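Local structure of uncharacterized protein (Methylibium petroleiphilum, 3PL0) at residues R68-F73 with F107-S111; H147-T153 with A236-V242; A42-M46 with S119-L123; F73-L77 with L124-E129. The protein is probably a dioxygenase of the 2OG-Fe family, built on the double-stranded beta-helix of the cupins, whose substrate is not established. All blocks are in the same frame, centred on the assembly; numbering follows the deposited sequence. Where two conformers were deposited one is given.

In the fold
All four contacts belong to one chain and gather round the curled antiparallel sheet of its double-stranded beta-helix. Interaction 2 pairs two neighbouring strands of that sheet, 141-152 and 237-246. Strand 65-77, which flanks 141-152 on its other edge, supplies one side of interactions 1 and 4, and these share Phe73 although their centres are about 17 Å apart. Helix 118-134 lies across the sheet and serves interactions 3 and 4. Along the chain, interaction 1 is nested within the loop closed by interaction 3, interactions 3 and 4 cross, and interaction 2 opens last. Trp120 touches Phe73, Leu110 and Leu241, so helix, loop and sheet share one apolar core.

Interaction 1 of 4, residues R68-F73 with F107-S111; sequences RRHGCF and FEPLS
An extended run, 68-73, is met by the loop 107-111, which is also extended but heads off at 74° to it. The two backbones come together in a single bridge, His70 with Pro109 (CA-CA 5.0 Å): His70 N donates to Glu108 O at 2.8 Å, and Leu110 N to His70 O at 3.2 Å. The side chains set the rest. Arg68, with chi1 p, chi2 t and chi3 m, lays its guanidinium flat on the Phe107 ring (chi1 m), centres 3.7 Å apart and planes at 12°, a cation-pi stack; its charge is also paired with Asp56. Phe107 in turn points its edge at the face of His70 (chi1 t), centroids 6.0 Å apart. This is the place where a loop straps across strand 65-77 of the double-stranded beta-helix, just ahead of helix 112-115, which Ser111 caps through its side chain. His70 stacks on His147 of the adjacent strand and hydrogen-bonds through NE2 to Glu145 OE1. Arg69 (m, t, t) reaches out to the loop, so that NH1 donates to Pro109 O at 3.0 Å, while a water links NH1 to Glu108 OE1. Leu110, chi1 m and chi2 t, folds back over the strand: its CD1 lies 3.6 Å from Gly71 CA, where a side chain would clash, and 3.7 Å from Phe73 CZ, at the ring edge.

Interaction 2 of 4, residues H147-T153 with A236-V242; sequences HPFRIDT and AHRDTLV
Two neighbouring strands of the double-stranded beta-helix, 147-152 and 237-242, run antiparallel here, their axes 4.6 Å apart at closest and 163° between directions. His147-Val242, Phe149-Thr240 and Ile151-Arg238 are hydrogen-bonded pairs; Pro148-Leu241, Arg150-Asp239 and Asp152-His237 are non-hydrogen-bonded. Phe149 N reaches Thr240 O at 2.8 Å and Thr240 N reaches Phe149 O at 3.1 Å. Phe149 (chi1 m) shares its face of the sheet with His147, Ile151, Arg238, Thr240 and Val242, and its ring edge meets Val242, CE2 to CG2 being 3.9 Å. On the other face Arg150 (t, t, m) swings its guanidinium back across the strands into a two-pronged salt bridge with Asp239 (chi1 m): NE to OD1 2.7 Å, NH2 to OD2 2.8 Å. Its NH1 pairs with Glu51. The same guanidinium lies flat on the ring of His237, whose chi1 of 57° (p) brings it against the guanidinium, with centres 3.7 Å apart and planes at 18°. Waters join Asp152 to this end: one bridges OD2 and His237 ND1, another OD1 and Ala236 N; OD1 also accepts a hydrogen bond from Glu154 N. Beyond the last paired residues, Thr153 N donates to Ala236 O at 3.0 Å.

Interaction 3 of 4, residues A42-M46 with S119-L123; sequences AFDMM and SWSAL
A serine side chain on one helix hydrogen-bonds to a main-chain carbonyl near the end of another: Ser119 OG, with chi1 at p, donates to Ala42 O at 2.9 Å. A water makes a second link between the segments, giving a proton to Ala42 O at 3.0 Å and accepting from Ser119 N at 3.2 Å. Both backbones are helical where they approach, closest at Phe43 and Ser119 (CA-CA 5.4 Å); in the first segment Met46 N is hydrogen-bonded to Phe43 O at 3.0 Å. Phe43 (chi1 m, chi2 -76°) brings its ring over so that Ser119 CB sits above one face, 4.0 Å from the centroid, a CH-pi contact, while Leu123 CB approaches the ring edge, 3.9 Å from Phe43 CE1. Met46, a selenomethionine with chi1 m, chi2 t and chi3 p, reaches Trp120 in a Met-aromatic contact: SE lies 5.3 Å from the centroid of the six-membered ring, at its edge, and CE is 3.8 Å from Trp120 CE3. Beyond the pair, Leu32 of helix 29-36 touches Phe43 and Leu123. Trp120 and Leu123 also rest on Leu241, which places this buried helix-helix junction over the curled sheet of the double-stranded beta-helix.

Interaction 4 of 4, residues F73-L77 with L124-E129; sequences FMQTL and LVALGE
Phe73, with chi1 m, offers one face of its ring to Leu124, whose CD2 stands 4.0 Å from the centroid in a CH-pi contact and 3.8 Å from Phe73 CD1. This is helix-on-sheet packing in the double-stranded beta-helix: strand 73-77 packs against helix 124-129 with their axes 9.4 Å apart at closest and a signed crossing angle of -55°. Nearest CA pairs are Gln75-Val125 at 7.1 Å and Leu77-Glu129 at 6.9 Å. Alternation along the extended strand turns Phe73 and Gln75 toward the helix and leaves Met74 and Thr76 without contact. Leu124 takes chi1 m and chi2 p, and also reaches Leu243 on strand 237-246. Fully stretched at chi1 and chi2 (both t), Gln75 spans the gap to the helix, where NE2 donates to Val125 O at 3.0 Å. Val125 O already accepts Glu129 N at 2.9 Å within the helix, so the glutamine adds a second donor. Leu77 (m, t) brings CD2 to 4.0 Å from Gly128 O and 4.1 Å from Glu129 CA. Gly128 leaves room for the amide of Gln75, because a CB there would clash with it: Gln75 OE1, which has no polar partner in the model, lies 3.2 Å from Gly128 CA.

Interaction 1 of 4, residues R68-F73 with F107-S111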
loop_
_atom_site.group_PDB
_atom_site.type_symbol
_atom_site.label_atom_id
_atom_site.label_comp_id
_atom_site.label_asym_id
_atom_site.label_seq_id
_atom_site.Cartn_x
_atom_site.Cartn_y
_atom_site.Cartn_z
ATOM N N ARG A 68 -6.150 9.315 -6.981
ATOM C CA ARG A 68 -6.009 7.870 -6.958
ATOM C C ARG A 68 -6.629 7.221 -8.174
ATOM O O ARG A 68 -7.290 7.859 -9.007
ATOM C CB ARG A 68 -6.698 7.300 -5.715
ATOM C CG ARG A 68 -8.225 7.423 -5.758
ATOM C CD ARG A 68 -8.860 7.348 -4.426
ATOM N NE ARG A 68 -8.758 6.008 -3.846
ATOM C CZ ARG A 68 -9.079 5.709 -2.591
ATOM N NH1 ARG A 68 -9.553 6.636 -1.768
ATOM N NH2 ARG A 68 -8.923 4.459 -2.160
ATOM N N ARG A 69 -6.350 5.934 -8.266
ATOM C CA ARG A 69 -7.016 5.018 -9.169
ATOM C C ARG A 69 -7.040 3.682 -8.453
ATOM O O ARG A 69 -6.443 3.557 -7.363
ATOM C CB ARG A 69 -6.268 4.894 -10.478
ATOM C CG ARG A 69 -6.429 6.085 -11.419
ATOM C CD ARG A 69 -5.663 5.852 -12.675
ATOM N NE ARG A 69 -5.770 7.024 -13.511
ATOM C CZ ARG A 69 -6.844 7.372 -14.208
ATOM N NH1 ARG A 69 -7.927 6.605 -14.282
ATOM N NH2 ARG A 69 -6.809 8.509 -14.870
ATOM N N HIS A 70 -7.791 2.728 -9.017
ATOM C CA HIS A 70 -8.120 1.463 -8.348
ATOM C C HIS A 70 -8.192 0.337 -9.369
ATOM O O HIS A 70 -8.646 0.530 -10.511
ATOM C CB HIS A 70 -9.437 1.644 -7.598
ATOM C CG HIS A 70 -9.922 0.428 -6.871
ATOM N ND1 HIS A 70 -11.218 -0.039 -6.988
ATOM C CD2 HIS A 70 -9.307 -0.385 -5.972
ATOM C CE1 HIS A 70 -11.366 -1.101 -6.213
ATOM N NE2 HIS A 70 -10.229 -1.317 -5.568
ATOM N N GLY A 71 -7.697 -0.834 -8.997
ATOM C CA GLY A 71 -7.734 -1.975 -9.885
ATOM C C GLY A 71 -7.577 -3.236 -9.085
ATOM O O GLY A 71 -6.931 -3.222 -8.029
ATOM N N CYS A 72 -8.150 -4.331 -9.595
ATOM C CA CYS A 72 -8.166 -5.576 -8.830
ATOM C C CYS A 72 -7.710 -6.755 -9.682
ATOM O O CYS A 72 -7.827 -6.756 -10.937
ATOM C CB CYS A 72 -9.558 -5.849 -8.271
ATOM S SG CYS A 72 -10.201 -4.520 -7.186
ATOM N N PHE A 73 -7.216 -7.767 -8.976
ATOM C CA PHE A 73 -6.589 -8.886 -9.585
ATOM C C PHE A 73 -6.855 -10.115 -8.751
ATOM O O PHE A 73 -7.246 -10.012 -7.582
ATOM C CB PHE A 73 -5.078 -8.649 -9.673
ATOM C CG PHE A 73 -4.713 -7.345 -10.305
ATOM C CD1 PHE A 73 -4.736 -6.166 -9.551
ATOM C CD2 PHE A 73 -4.347 -7.270 -11.636
ATOM C CE1 PHE A 73 -4.420 -4.951 -10.130
ATOM C CE2 PHE A 73 -4.027 -6.044 -12.222
ATOM C CZ PHE A 73 -4.066 -4.875 -11.452
ATOM N N PHE A 107 -13.967 4.128 -8.016
ATOM C CA PHE A 107 -12.841 4.951 -8.367
ATOM C C PHE A 107 -12.537 4.695 -9.804
ATOM O O PHE A 107 -13.115 3.805 -10.413
ATOM C CB PHE A 107 -11.629 4.561 -7.526
ATOM C CG PHE A 107 -11.817 4.795 -6.077
ATOM C CD1 PHE A 107 -12.025 6.088 -5.596
ATOM C CD2 PHE A 107 -11.796 3.731 -5.176
ATOM C CE1 PHE A 107 -12.200 6.311 -4.258
ATOM C CE2 PHE A 107 -11.967 3.951 -3.811
ATOM C CZ PHE A 107 -12.164 5.249 -3.351
ATOM N N GLU A 108 -11.627 5.485 -10.360
ATOM C CA GLU A 108 -11.231 5.316 -11.748
ATOM C C GLU A 108 -10.225 4.145 -11.877
ATOM O O GLU A 108 -9.370 3.934 -10.994
ATOM C CB GLU A 108 -10.600 6.605 -12.260
ATOM C CG GLU A 108 -11.528 7.814 -12.292
ATOM C CD GLU A 108 -12.698 7.613 -13.256
ATOM O OE1 GLU A 108 -12.442 7.247 -14.429
ATOM O OE2 GLU A 108 -13.861 7.821 -12.834
ATOM N N PRO A 109 -10.343 3.365 -12.958
ATOM C CA PRO A 109 -9.433 2.250 -13.158
ATOM C C PRO A 109 -7.980 2.628 -13.446
ATOM O O PRO A 109 -7.660 3.658 -14.040
ATOM C CB PRO A 109 -10.027 1.488 -14.355
ATOM C CG PRO A 109 -11.122 2.351 -14.898
ATOM C CD PRO A 109 -11.368 3.483 -14.005
ATOM N N LEU A 110 -7.102 1.736 -13.043
ATOM C CA LEU A 110 -5.696 1.834 -13.352
ATOM C C LEU A 110 -5.505 1.913 -14.856
ATOM O O LEU A 110 -6.327 1.406 -15.652
ATOM C CB LEU A 110 -4.978 0.579 -12.836
ATOM C CG LEU A 110 -5.129 0.170 -11.379
ATOM C CD1 LEU A 110 -4.457 -1.197 -11.100
ATOM C CD2 LEU A 110 -4.589 1.275 -10.458
ATOM N N SER A 111 -4.418 2.559 -15.248
ATOM C CA SER A 111 -4.030 2.587 -16.625
ATOM C C SER A 111 -3.796 1.169 -17.103
ATOM O O SER A 111 -3.057 0.389 -16.502
ATOM C CB SER A 111 -2.743 3.393 -16.806
ATOM O OG SER A 111 -2.003 2.904 -17.905
HETATM O O HOH W 1 -10.097 7.360 -8.811
HETATM O O HOH W 2 -10.292 7.151 -15.886
HETATM O O HOH W 3 -13.428 1.160 -7.969
#

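Interaction 2 of 4, residues H147-T153 with A236-V242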
loop_
_atom_site.group_PDB
_atom_site.type_symbol
_atom_site.label_atom_id
_atom_site.label_comp_id
_atom_site.label_asym_id
_atom_site.label_seq_id
_atom_site.Cartn_x
_atom_site.Cartn_y
_atom_site.Cartn_z
ATOM N N HIS A 147 -4.179 0.325 -4.985
ATOM C CA HIS A 147 -4.596 1.711 -4.841
ATOM C C HIS A 147 -3.382 2.647 -4.949
ATOM O O HIS A 147 -2.722 2.940 -3.937
ATOM C CB HIS A 147 -5.200 1.896 -3.460
ATOM C CG HIS A 147 -6.365 1.024 -3.161
ATOM N ND1 HIS A 147 -7.653 1.467 -3.317
ATOM C CD2 HIS A 147 -6.450 -0.244 -2.688
ATOM C CE1 HIS A 147 -8.489 0.504 -2.964
ATOM N NE2 HIS A 147 -7.783 -0.545 -2.583
ATOM N N PRO A 148 -3.064 3.110 -6.148
ATOM C CA PRO A 148 -2.033 4.147 -6.258
ATOM C C PRO A 148 -2.579 5.478 -5.778
ATOM O O PRO A 148 -3.719 5.839 -6.129
ATOM C CB PRO A 148 -1.747 4.231 -7.743
ATOM C CG PRO A 148 -2.985 3.675 -8.416
ATOM C CD PRO A 148 -3.533 2.648 -7.470
ATOM N N PHE A 149 -1.791 6.183 -4.989
ATOM C CA PHE A 149 -2.220 7.424 -4.361
ATOM C C PHE A 149 -1.239 8.535 -4.636
ATOM O O PHE A 149 -0.039 8.304 -4.579
ATOM C CB PHE A 149 -2.234 7.278 -2.853
ATOM C CG PHE A 149 -3.410 6.533 -2.305
ATOM C CD1 PHE A 149 -4.679 7.082 -2.318
ATOM C CD2 PHE A 149 -3.238 5.275 -1.738
ATOM C CE1 PHE A 149 -5.763 6.387 -1.781
ATOM C CE2 PHE A 149 -4.305 4.587 -1.198
ATOM C CZ PHE A 149 -5.579 5.148 -1.207
ATOM N N ARG A 150 -1.750 9.757 -4.800
ATOM C CA ARG A 150 -0.953 10.972 -4.568
ATOM C C ARG A 150 -1.735 11.878 -3.656
ATOM O O ARG A 150 -2.892 12.171 -3.905
ATOM C CB ARG A 150 -0.653 11.724 -5.852
ATOM C CG ARG A 150 -0.109 13.165 -5.640
ATOM C CD ARG A 150 0.441 13.790 -6.886
ATOM N NE ARG A 150 1.648 13.131 -7.324
ATOM C CZ ARG A 150 2.300 13.381 -8.454
ATOM N NH1 ARG A 150 1.927 14.346 -9.305
ATOM N NH2 ARG A 150 3.396 12.698 -8.706
ATOM N N ILE A 151 -1.085 12.335 -2.606
ATOM C CA ILE A 151 -1.662 13.313 -1.709
ATOM C C ILE A 151 -0.880 14.608 -1.960
ATOM O O ILE A 151 0.345 14.629 -1.831
ATOM C CB ILE A 151 -1.518 12.894 -0.251
ATOM C CG1 ILE A 151 -2.097 11.514 0.043
ATOM C CG2 ILE A 151 -2.223 13.883 0.662
ATOM C CD1 ILE A 151 -3.575 11.359 -0.232
ATOM N N ASP A 152 -1.603 15.675 -2.286
ATOM C CA ASP A 152 -1.010 16.953 -2.699
ATOM C C ASP A 152 -1.437 18.043 -1.728
ATOM O O ASP A 152 -2.634 18.196 -1.434
ATOM C CB ASP A 152 -1.489 17.302 -4.109
ATOM C CG ASP A 152 -0.610 18.315 -4.794
ATOM O OD1 ASP A 152 -0.266 19.341 -4.186
ATOM O OD2 ASP A 152 -0.264 18.085 -5.958
ATOM N N THR A 153 -0.454 18.797 -1.235
ATOM C CA THR A 153 -0.683 19.839 -0.254
ATOM C C THR A 153 -1.099 21.167 -0.936
ATOM O O THR A 153 -1.196 22.190 -0.290
ATOM C CB THR A 153 0.562 20.039 0.651
ATOM O OG1 THR A 153 1.642 20.558 -0.126
ATOM C CG2 THR A 153 1.045 18.687 1.305
ATOM N N ALA A 236 4.448 19.894 -4.044
ATOM C CA ALA A 236 4.519 19.397 -2.703
ATOM C C ALA A 236 3.526 18.245 -2.556
ATOM O O ALA A 236 2.358 18.460 -2.297
ATOM C CB ALA A 236 4.231 20.533 -1.712
ATOM N N HIS A 237 3.998 17.018 -2.725
ATOM C CA HIS A 237 3.124 15.850 -2.629
ATOM C C HIS A 237 3.884 14.580 -2.233
ATOM O O HIS A 237 5.122 14.548 -2.205
ATOM C CB HIS A 237 2.467 15.618 -3.991
ATOM C CG HIS A 237 3.454 15.442 -5.098
ATOM N ND1 HIS A 237 3.693 16.414 -6.047
ATOM C CD2 HIS A 237 4.299 14.420 -5.385
ATOM C CE1 HIS A 237 4.635 15.998 -6.876
ATOM N NE2 HIS A 237 5.029 14.795 -6.489
ATOM N N ARG A 238 3.122 13.542 -1.917
ATOM C CA ARG A 238 3.695 12.224 -1.616
ATOM C C ARG A 238 2.893 11.174 -2.384
ATOM O O ARG A 238 1.644 11.172 -2.356
ATOM C CB ARG A 238 3.651 11.965 -0.116
ATOM C CG ARG A 238 4.106 10.578 0.325
ATOM C CD ARG A 238 4.244 10.592 1.822
ATOM N NE ARG A 238 4.728 9.336 2.389
ATOM C CZ ARG A 238 3.961 8.342 2.813
ATOM N NH1 ARG A 238 2.658 8.409 2.743
ATOM N NH2 ARG A 238 4.506 7.294 3.377
ATOM N N ASP A 239 3.626 10.254 -2.984
ATOM C CA ASP A 239 3.129 9.177 -3.803
ATOM C C ASP A 239 3.428 7.848 -3.175
ATOM O O ASP A 239 4.565 7.593 -2.796
ATOM C CB ASP A 239 3.849 9.194 -5.165
ATOM C CG ASP A 239 3.551 10.476 -5.969
ATOM O OD1 ASP A 239 2.482 11.050 -5.755
ATOM O OD2 ASP A 239 4.366 10.873 -6.815
ATOM N N THR A 240 2.396 7.005 -3.114
ATOM C CA THR A 240 2.464 5.652 -2.587
ATOM C C THR A 240 1.594 4.728 -3.465
ATOM O O THR A 240 0.748 5.180 -4.316
ATOM C CB THR A 240 1.927 5.587 -1.156
ATOM O OG1 THR A 240 0.656 6.248 -1.074
ATOM C CG2 THR A 240 2.875 6.204 -0.163
ATOM N N LEU A 241 1.805 3.435 -3.267
ATOM C CA LEU A 241 0.972 2.383 -3.831
ATOM C C LEU A 241 0.593 1.438 -2.730
ATOM O O LEU A 241 1.489 0.831 -2.151
ATOM C CB LEU A 241 1.755 1.599 -4.861
ATOM C CG LEU A 241 1.031 0.398 -5.474
ATOM C CD1 LEU A 241 -0.256 0.799 -6.236
ATOM C CD2 LEU A 241 2.014 -0.316 -6.390
ATOM N N VAL A 242 -0.701 1.275 -2.461
ATOM C CA VAL A 242 -1.162 0.308 -1.466
ATOM C C VAL A 242 -1.719 -0.932 -2.165
ATOM O O VAL A 242 -2.598 -0.826 -3.039
ATOM C CB VAL A 242 -2.217 0.914 -0.531
ATOM C CG1 VAL A 242 -2.781 -0.168 0.461
ATOM C CG2 VAL A 242 -1.610 2.150 0.219
HETATM O O HOH W 4 1.780 20.670 -4.860
HETATM O O HOH W 5 2.650 18.485 -6.720
#

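Interaction 3 of 4, residues A42-M46 with S119-L123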
loop_
_atom_site.group_PDB
_atom_site.type_symbol
_atom_site.label_atom_id
_atom_site.label_comp_id
_atom_site.label_asym_id
_atom_site.label_seq_id
_atom_site.Cartn_x
_atom_site.Cartn_y
_atom_site.Cartn_z
ATOM N N ALA A 42 13.118 -1.003 -14.243
ATOM C CA ALA A 42 11.830 -1.532 -14.706
ATOM C C ALA A 42 10.695 -1.046 -13.803
ATOM O O ALA A 42 9.613 -0.837 -14.275
ATOM C CB ALA A 42 11.813 -3.075 -14.801
ATOM N N PHE A 43 10.937 -0.900 -12.506
ATOM C CA PHE A 43 9.931 -0.312 -11.610
ATOM C C PHE A 43 9.701 1.170 -11.940
ATOM O O PHE A 43 8.572 1.647 -11.880
ATOM C CB PHE A 43 10.311 -0.496 -10.132
ATOM C CG PHE A 43 10.114 -1.874 -9.666
ATOM C CD1 PHE A 43 8.830 -2.342 -9.385
ATOM C CD2 PHE A 43 11.183 -2.729 -9.552
ATOM C CE1 PHE A 43 8.644 -3.644 -9.010
ATOM C CE2 PHE A 43 10.999 -4.047 -9.144
ATOM C CZ PHE A 43 9.741 -4.501 -8.876
ATOM N N ASP A 44 10.766 1.866 -12.338
ATOM C CA ASP A 44 10.641 3.290 -12.671
ATOM C C ASP A 44 9.664 3.572 -13.814
ATOM O O ASP A 44 9.110 4.663 -13.880
ATOM C CB ASP A 44 11.991 3.934 -12.939
ATOM C CG ASP A 44 12.805 4.173 -11.651
ATOM O OD1 ASP A 44 12.235 4.187 -10.536
ATOM O OD2 ASP A 44 14.034 4.295 -11.764
HETATM N N MSE A 45 9.436 2.576 -14.672
HETATM C CA MSE A 45 8.459 2.674 -15.762
HETATM C C MSE A 45 7.057 3.031 -15.281
HETATM O O MSE A 45 6.244 3.545 -16.049
HETATM C CB MSE A 45 8.407 1.348 -16.536
HETATM C CG MSE A 45 9.708 1.032 -17.295
HETATM SE SE MSE A 45 10.187 2.390 -18.637
HETATM C CE MSE A 45 8.583 2.305 -19.745
HETATM N N MSE A 46 6.779 2.763 -14.010
HETATM C CA MSE A 46 5.477 2.994 -13.436
HETATM C C MSE A 46 5.304 4.424 -12.977
HETATM O O MSE A 46 4.185 4.878 -12.816
HETATM C CB MSE A 46 5.270 2.074 -12.226
HETATM C CG MSE A 46 5.071 0.578 -12.587
HETATM SE SE MSE A 46 5.131 -0.582 -10.992
HETATM C CE MSE A 46 4.123 0.547 -9.941
ATOM N N SER A 119 7.316 -5.064 -14.550
ATOM C CA SER A 119 7.509 -4.843 -13.138
ATOM C C SER A 119 6.210 -4.928 -12.345
ATOM O O SER A 119 6.227 -5.303 -11.175
ATOM C CB SER A 119 8.169 -3.473 -12.900
ATOM O OG SER A 119 7.386 -2.408 -13.432
ATOM N N TRP A 120 5.106 -4.533 -12.954
ATOM C CA TRP A 120 3.810 -4.607 -12.265
ATOM C C TRP A 120 3.487 -6.040 -11.837
ATOM O O TRP A 120 3.269 -6.305 -10.653
ATOM C CB TRP A 120 2.679 -4.048 -13.139
ATOM C CG TRP A 120 1.326 -4.055 -12.442
ATOM C CD1 TRP A 120 0.308 -4.964 -12.614
ATOM C CD2 TRP A 120 0.882 -3.154 -11.417
ATOM N NE1 TRP A 120 -0.752 -4.662 -11.771
ATOM C CE2 TRP A 120 -0.422 -3.551 -11.036
ATOM C CE3 TRP A 120 1.445 -2.022 -10.816
ATOM C CZ2 TRP A 120 -1.164 -2.859 -10.072
ATOM C CZ3 TRP A 120 0.708 -1.330 -9.854
ATOM C CH2 TRP A 120 -0.569 -1.761 -9.474
ATOM N N SER A 121 3.478 -6.968 -12.798
ATOM C CA SER A 121 3.272 -8.392 -12.456
ATOM C C SER A 121 4.338 -8.954 -11.509
ATOM O O SER A 121 3.995 -9.665 -10.574
ATOM C CB SER A 121 3.183 -9.263 -13.710
ATOM O OG SER A 121 1.978 -8.993 -14.399
ATOM N N ALA A 122 5.601 -8.610 -11.720
ATOM C CA ALA A 122 6.686 -9.094 -10.883
ATOM C C ALA A 122 6.439 -8.690 -9.415
ATOM O O ALA A 122 6.573 -9.511 -8.501
ATOM C CB ALA A 122 8.059 -8.549 -11.381
ATOM N N LEU A 123 6.006 -7.448 -9.234
ATOM C CA LEU A 123 5.682 -6.903 -7.926
ATOM C C LEU A 123 4.524 -7.677 -7.285
ATOM O O LEU A 123 4.692 -8.255 -6.232
ATOM C CB LEU A 123 5.293 -5.433 -8.033
ATOM C CG LEU A 123 5.030 -4.702 -6.691
ATOM C CD1 LEU A 123 6.306 -4.749 -5.743
ATOM C CD2 LEU A 123 4.555 -3.301 -6.941
HETATM O O HOH W 6 8.455 -2.705 -16.336
#

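Interaction 4 of 4, residues F73-L77 with L124-E129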
loop_
_atom_site.group_PDB
_atom_site.type_symbol
_atom_site.label_atom_id
_atom_site.label_comp_id
_atom_site.label_asym_id
_atom_site.label_seq_id
_atom_site.Cartn_x
_atom_site.Cartn_y
_atom_site.Cartn_z
ATOM N N PHE A 73 -7.216 -7.767 -8.976
ATOM C CA PHE A 73 -6.589 -8.886 -9.585
ATOM C C PHE A 73 -6.855 -10.115 -8.751
ATOM O O PHE A 73 -7.246 -10.012 -7.582
ATOM C CB PHE A 73 -5.078 -8.649 -9.673
ATOM C CG PHE A 73 -4.713 -7.345 -10.305
ATOM C CD1 PHE A 73 -4.736 -6.166 -9.551
ATOM C CD2 PHE A 73 -4.347 -7.270 -11.636
ATOM C CE1 PHE A 73 -4.420 -4.951 -10.130
ATOM C CE2 PHE A 73 -4.027 -6.044 -12.222
ATOM C CZ PHE A 73 -4.066 -4.875 -11.452
HETATM N N MSE A 74 -6.635 -11.263 -9.389
HETATM C CA MSE A 74 -6.587 -12.549 -8.690
HETATM C C MSE A 74 -5.297 -13.259 -9.065
HETATM O O MSE A 74 -4.926 -13.367 -10.262
HETATM C CB MSE A 74 -7.811 -13.434 -8.986
HETATM C CG MSE A 74 -7.967 -14.669 -8.063
HETATM SE SE MSE A 74 -9.725 -15.564 -8.277
HETATM C CE MSE A 74 -9.426 -16.263 -10.093
ATOM N N GLN A 75 -4.615 -13.717 -8.028
ATOM C CA GLN A 75 -3.397 -14.444 -8.171
ATOM C C GLN A 75 -3.681 -15.863 -7.765
ATOM O O GLN A 75 -4.230 -16.099 -6.703
ATOM C CB GLN A 75 -2.324 -13.892 -7.268
ATOM C CG GLN A 75 -1.006 -14.658 -7.377
ATOM C CD GLN A 75 0.095 -14.096 -6.495
ATOM O OE1 GLN A 75 -0.170 -13.336 -5.591
ATOM N NE2 GLN A 75 1.344 -14.515 -6.743
ATOM N N THR A 76 -3.311 -16.794 -8.634
ATOM C CA THR A 76 -3.290 -18.209 -8.300
ATOM C C THR A 76 -1.845 -18.625 -8.036
ATOM O O THR A 76 -0.939 -18.291 -8.783
ATOM C CB THR A 76 -3.925 -19.042 -9.439
ATOM O OG1 THR A 76 -5.185 -18.453 -9.802
ATOM C CG2 THR A 76 -4.130 -20.521 -9.029
ATOM N N LEU A 77 -1.623 -19.343 -6.950
ATOM C CA LEU A 77 -0.271 -19.715 -6.558
ATOM C C LEU A 77 0.331 -20.955 -7.227
ATOM O O LEU A 77 1.529 -20.948 -7.529
ATOM C CB LEU A 77 -0.224 -19.872 -5.038
ATOM C CG LEU A 77 -0.376 -18.504 -4.365
ATOM C CD1 LEU A 77 -0.723 -18.703 -2.932
ATOM C CD2 LEU A 77 0.923 -17.680 -4.520
ATOM N N LEU A 124 3.346 -7.671 -7.908
ATOM C CA LEU A 124 2.201 -8.316 -7.279
ATOM C C LEU A 124 2.409 -9.808 -7.010
ATOM O O LEU A 124 1.964 -10.318 -5.993
ATOM C CB LEU A 124 0.907 -8.111 -8.056
ATOM C CG LEU A 124 0.189 -6.787 -7.851
ATOM C CD1 LEU A 124 1.100 -5.538 -8.193
ATOM C CD2 LEU A 124 -1.128 -6.811 -8.691
ATOM N N VAL A 125 3.062 -10.503 -7.929
ATOM C CA VAL A 125 3.258 -11.938 -7.806
ATOM C C VAL A 125 4.221 -12.284 -6.669
ATOM O O VAL A 125 3.923 -13.161 -5.852
ATOM C CB VAL A 125 3.726 -12.558 -9.146
ATOM C CG1 VAL A 125 4.281 -14.013 -8.971
ATOM C CG2 VAL A 125 2.557 -12.567 -10.152
ATOM N N ALA A 126 5.364 -11.614 -6.625
ATOM C CA ALA A 126 6.424 -11.918 -5.651
ATOM C C ALA A 126 5.912 -11.707 -4.240
ATOM O O ALA A 126 6.173 -12.533 -3.340
ATOM C CB ALA A 126 7.697 -11.046 -5.895
ATOM N N LEU A 127 5.153 -10.633 -4.065
ATOM C CA LEU A 127 4.588 -10.318 -2.753
ATOM C C LEU A 127 3.503 -11.339 -2.359
ATOM O O LEU A 127 3.421 -11.762 -1.205
ATOM C CB LEU A 127 4.028 -8.891 -2.705
ATOM C CG LEU A 127 5.038 -7.744 -2.870
ATOM C CD1 LEU A 127 4.240 -6.476 -3.021
ATOM C CD2 LEU A 127 5.994 -7.696 -1.654
ATOM N N GLY A 128 2.689 -11.748 -3.317
ATOM C CA GLY A 128 1.704 -12.832 -3.076
ATOM C C GLY A 128 2.346 -14.149 -2.674
ATOM O O GLY A 128 1.833 -14.859 -1.788
ATOM N N GLU A 129 3.452 -14.494 -3.342
ATOM C CA GLU A 129 4.173 -15.733 -3.069
ATOM C C GLU A 129 4.769 -15.690 -1.677
ATOM O O GLU A 129 4.704 -16.663 -0.921
ATOM C CB GLU A 129 5.273 -15.963 -4.116
ATOM C CG GLU A 129 4.765 -16.559 -5.421
ATOM C CD GLU A 129 5.782 -16.457 -6.569
ATOM O OE1 GLU A 129 6.814 -15.774 -6.394
ATOM O OE2 GLU A 129 5.556 -17.043 -7.669
#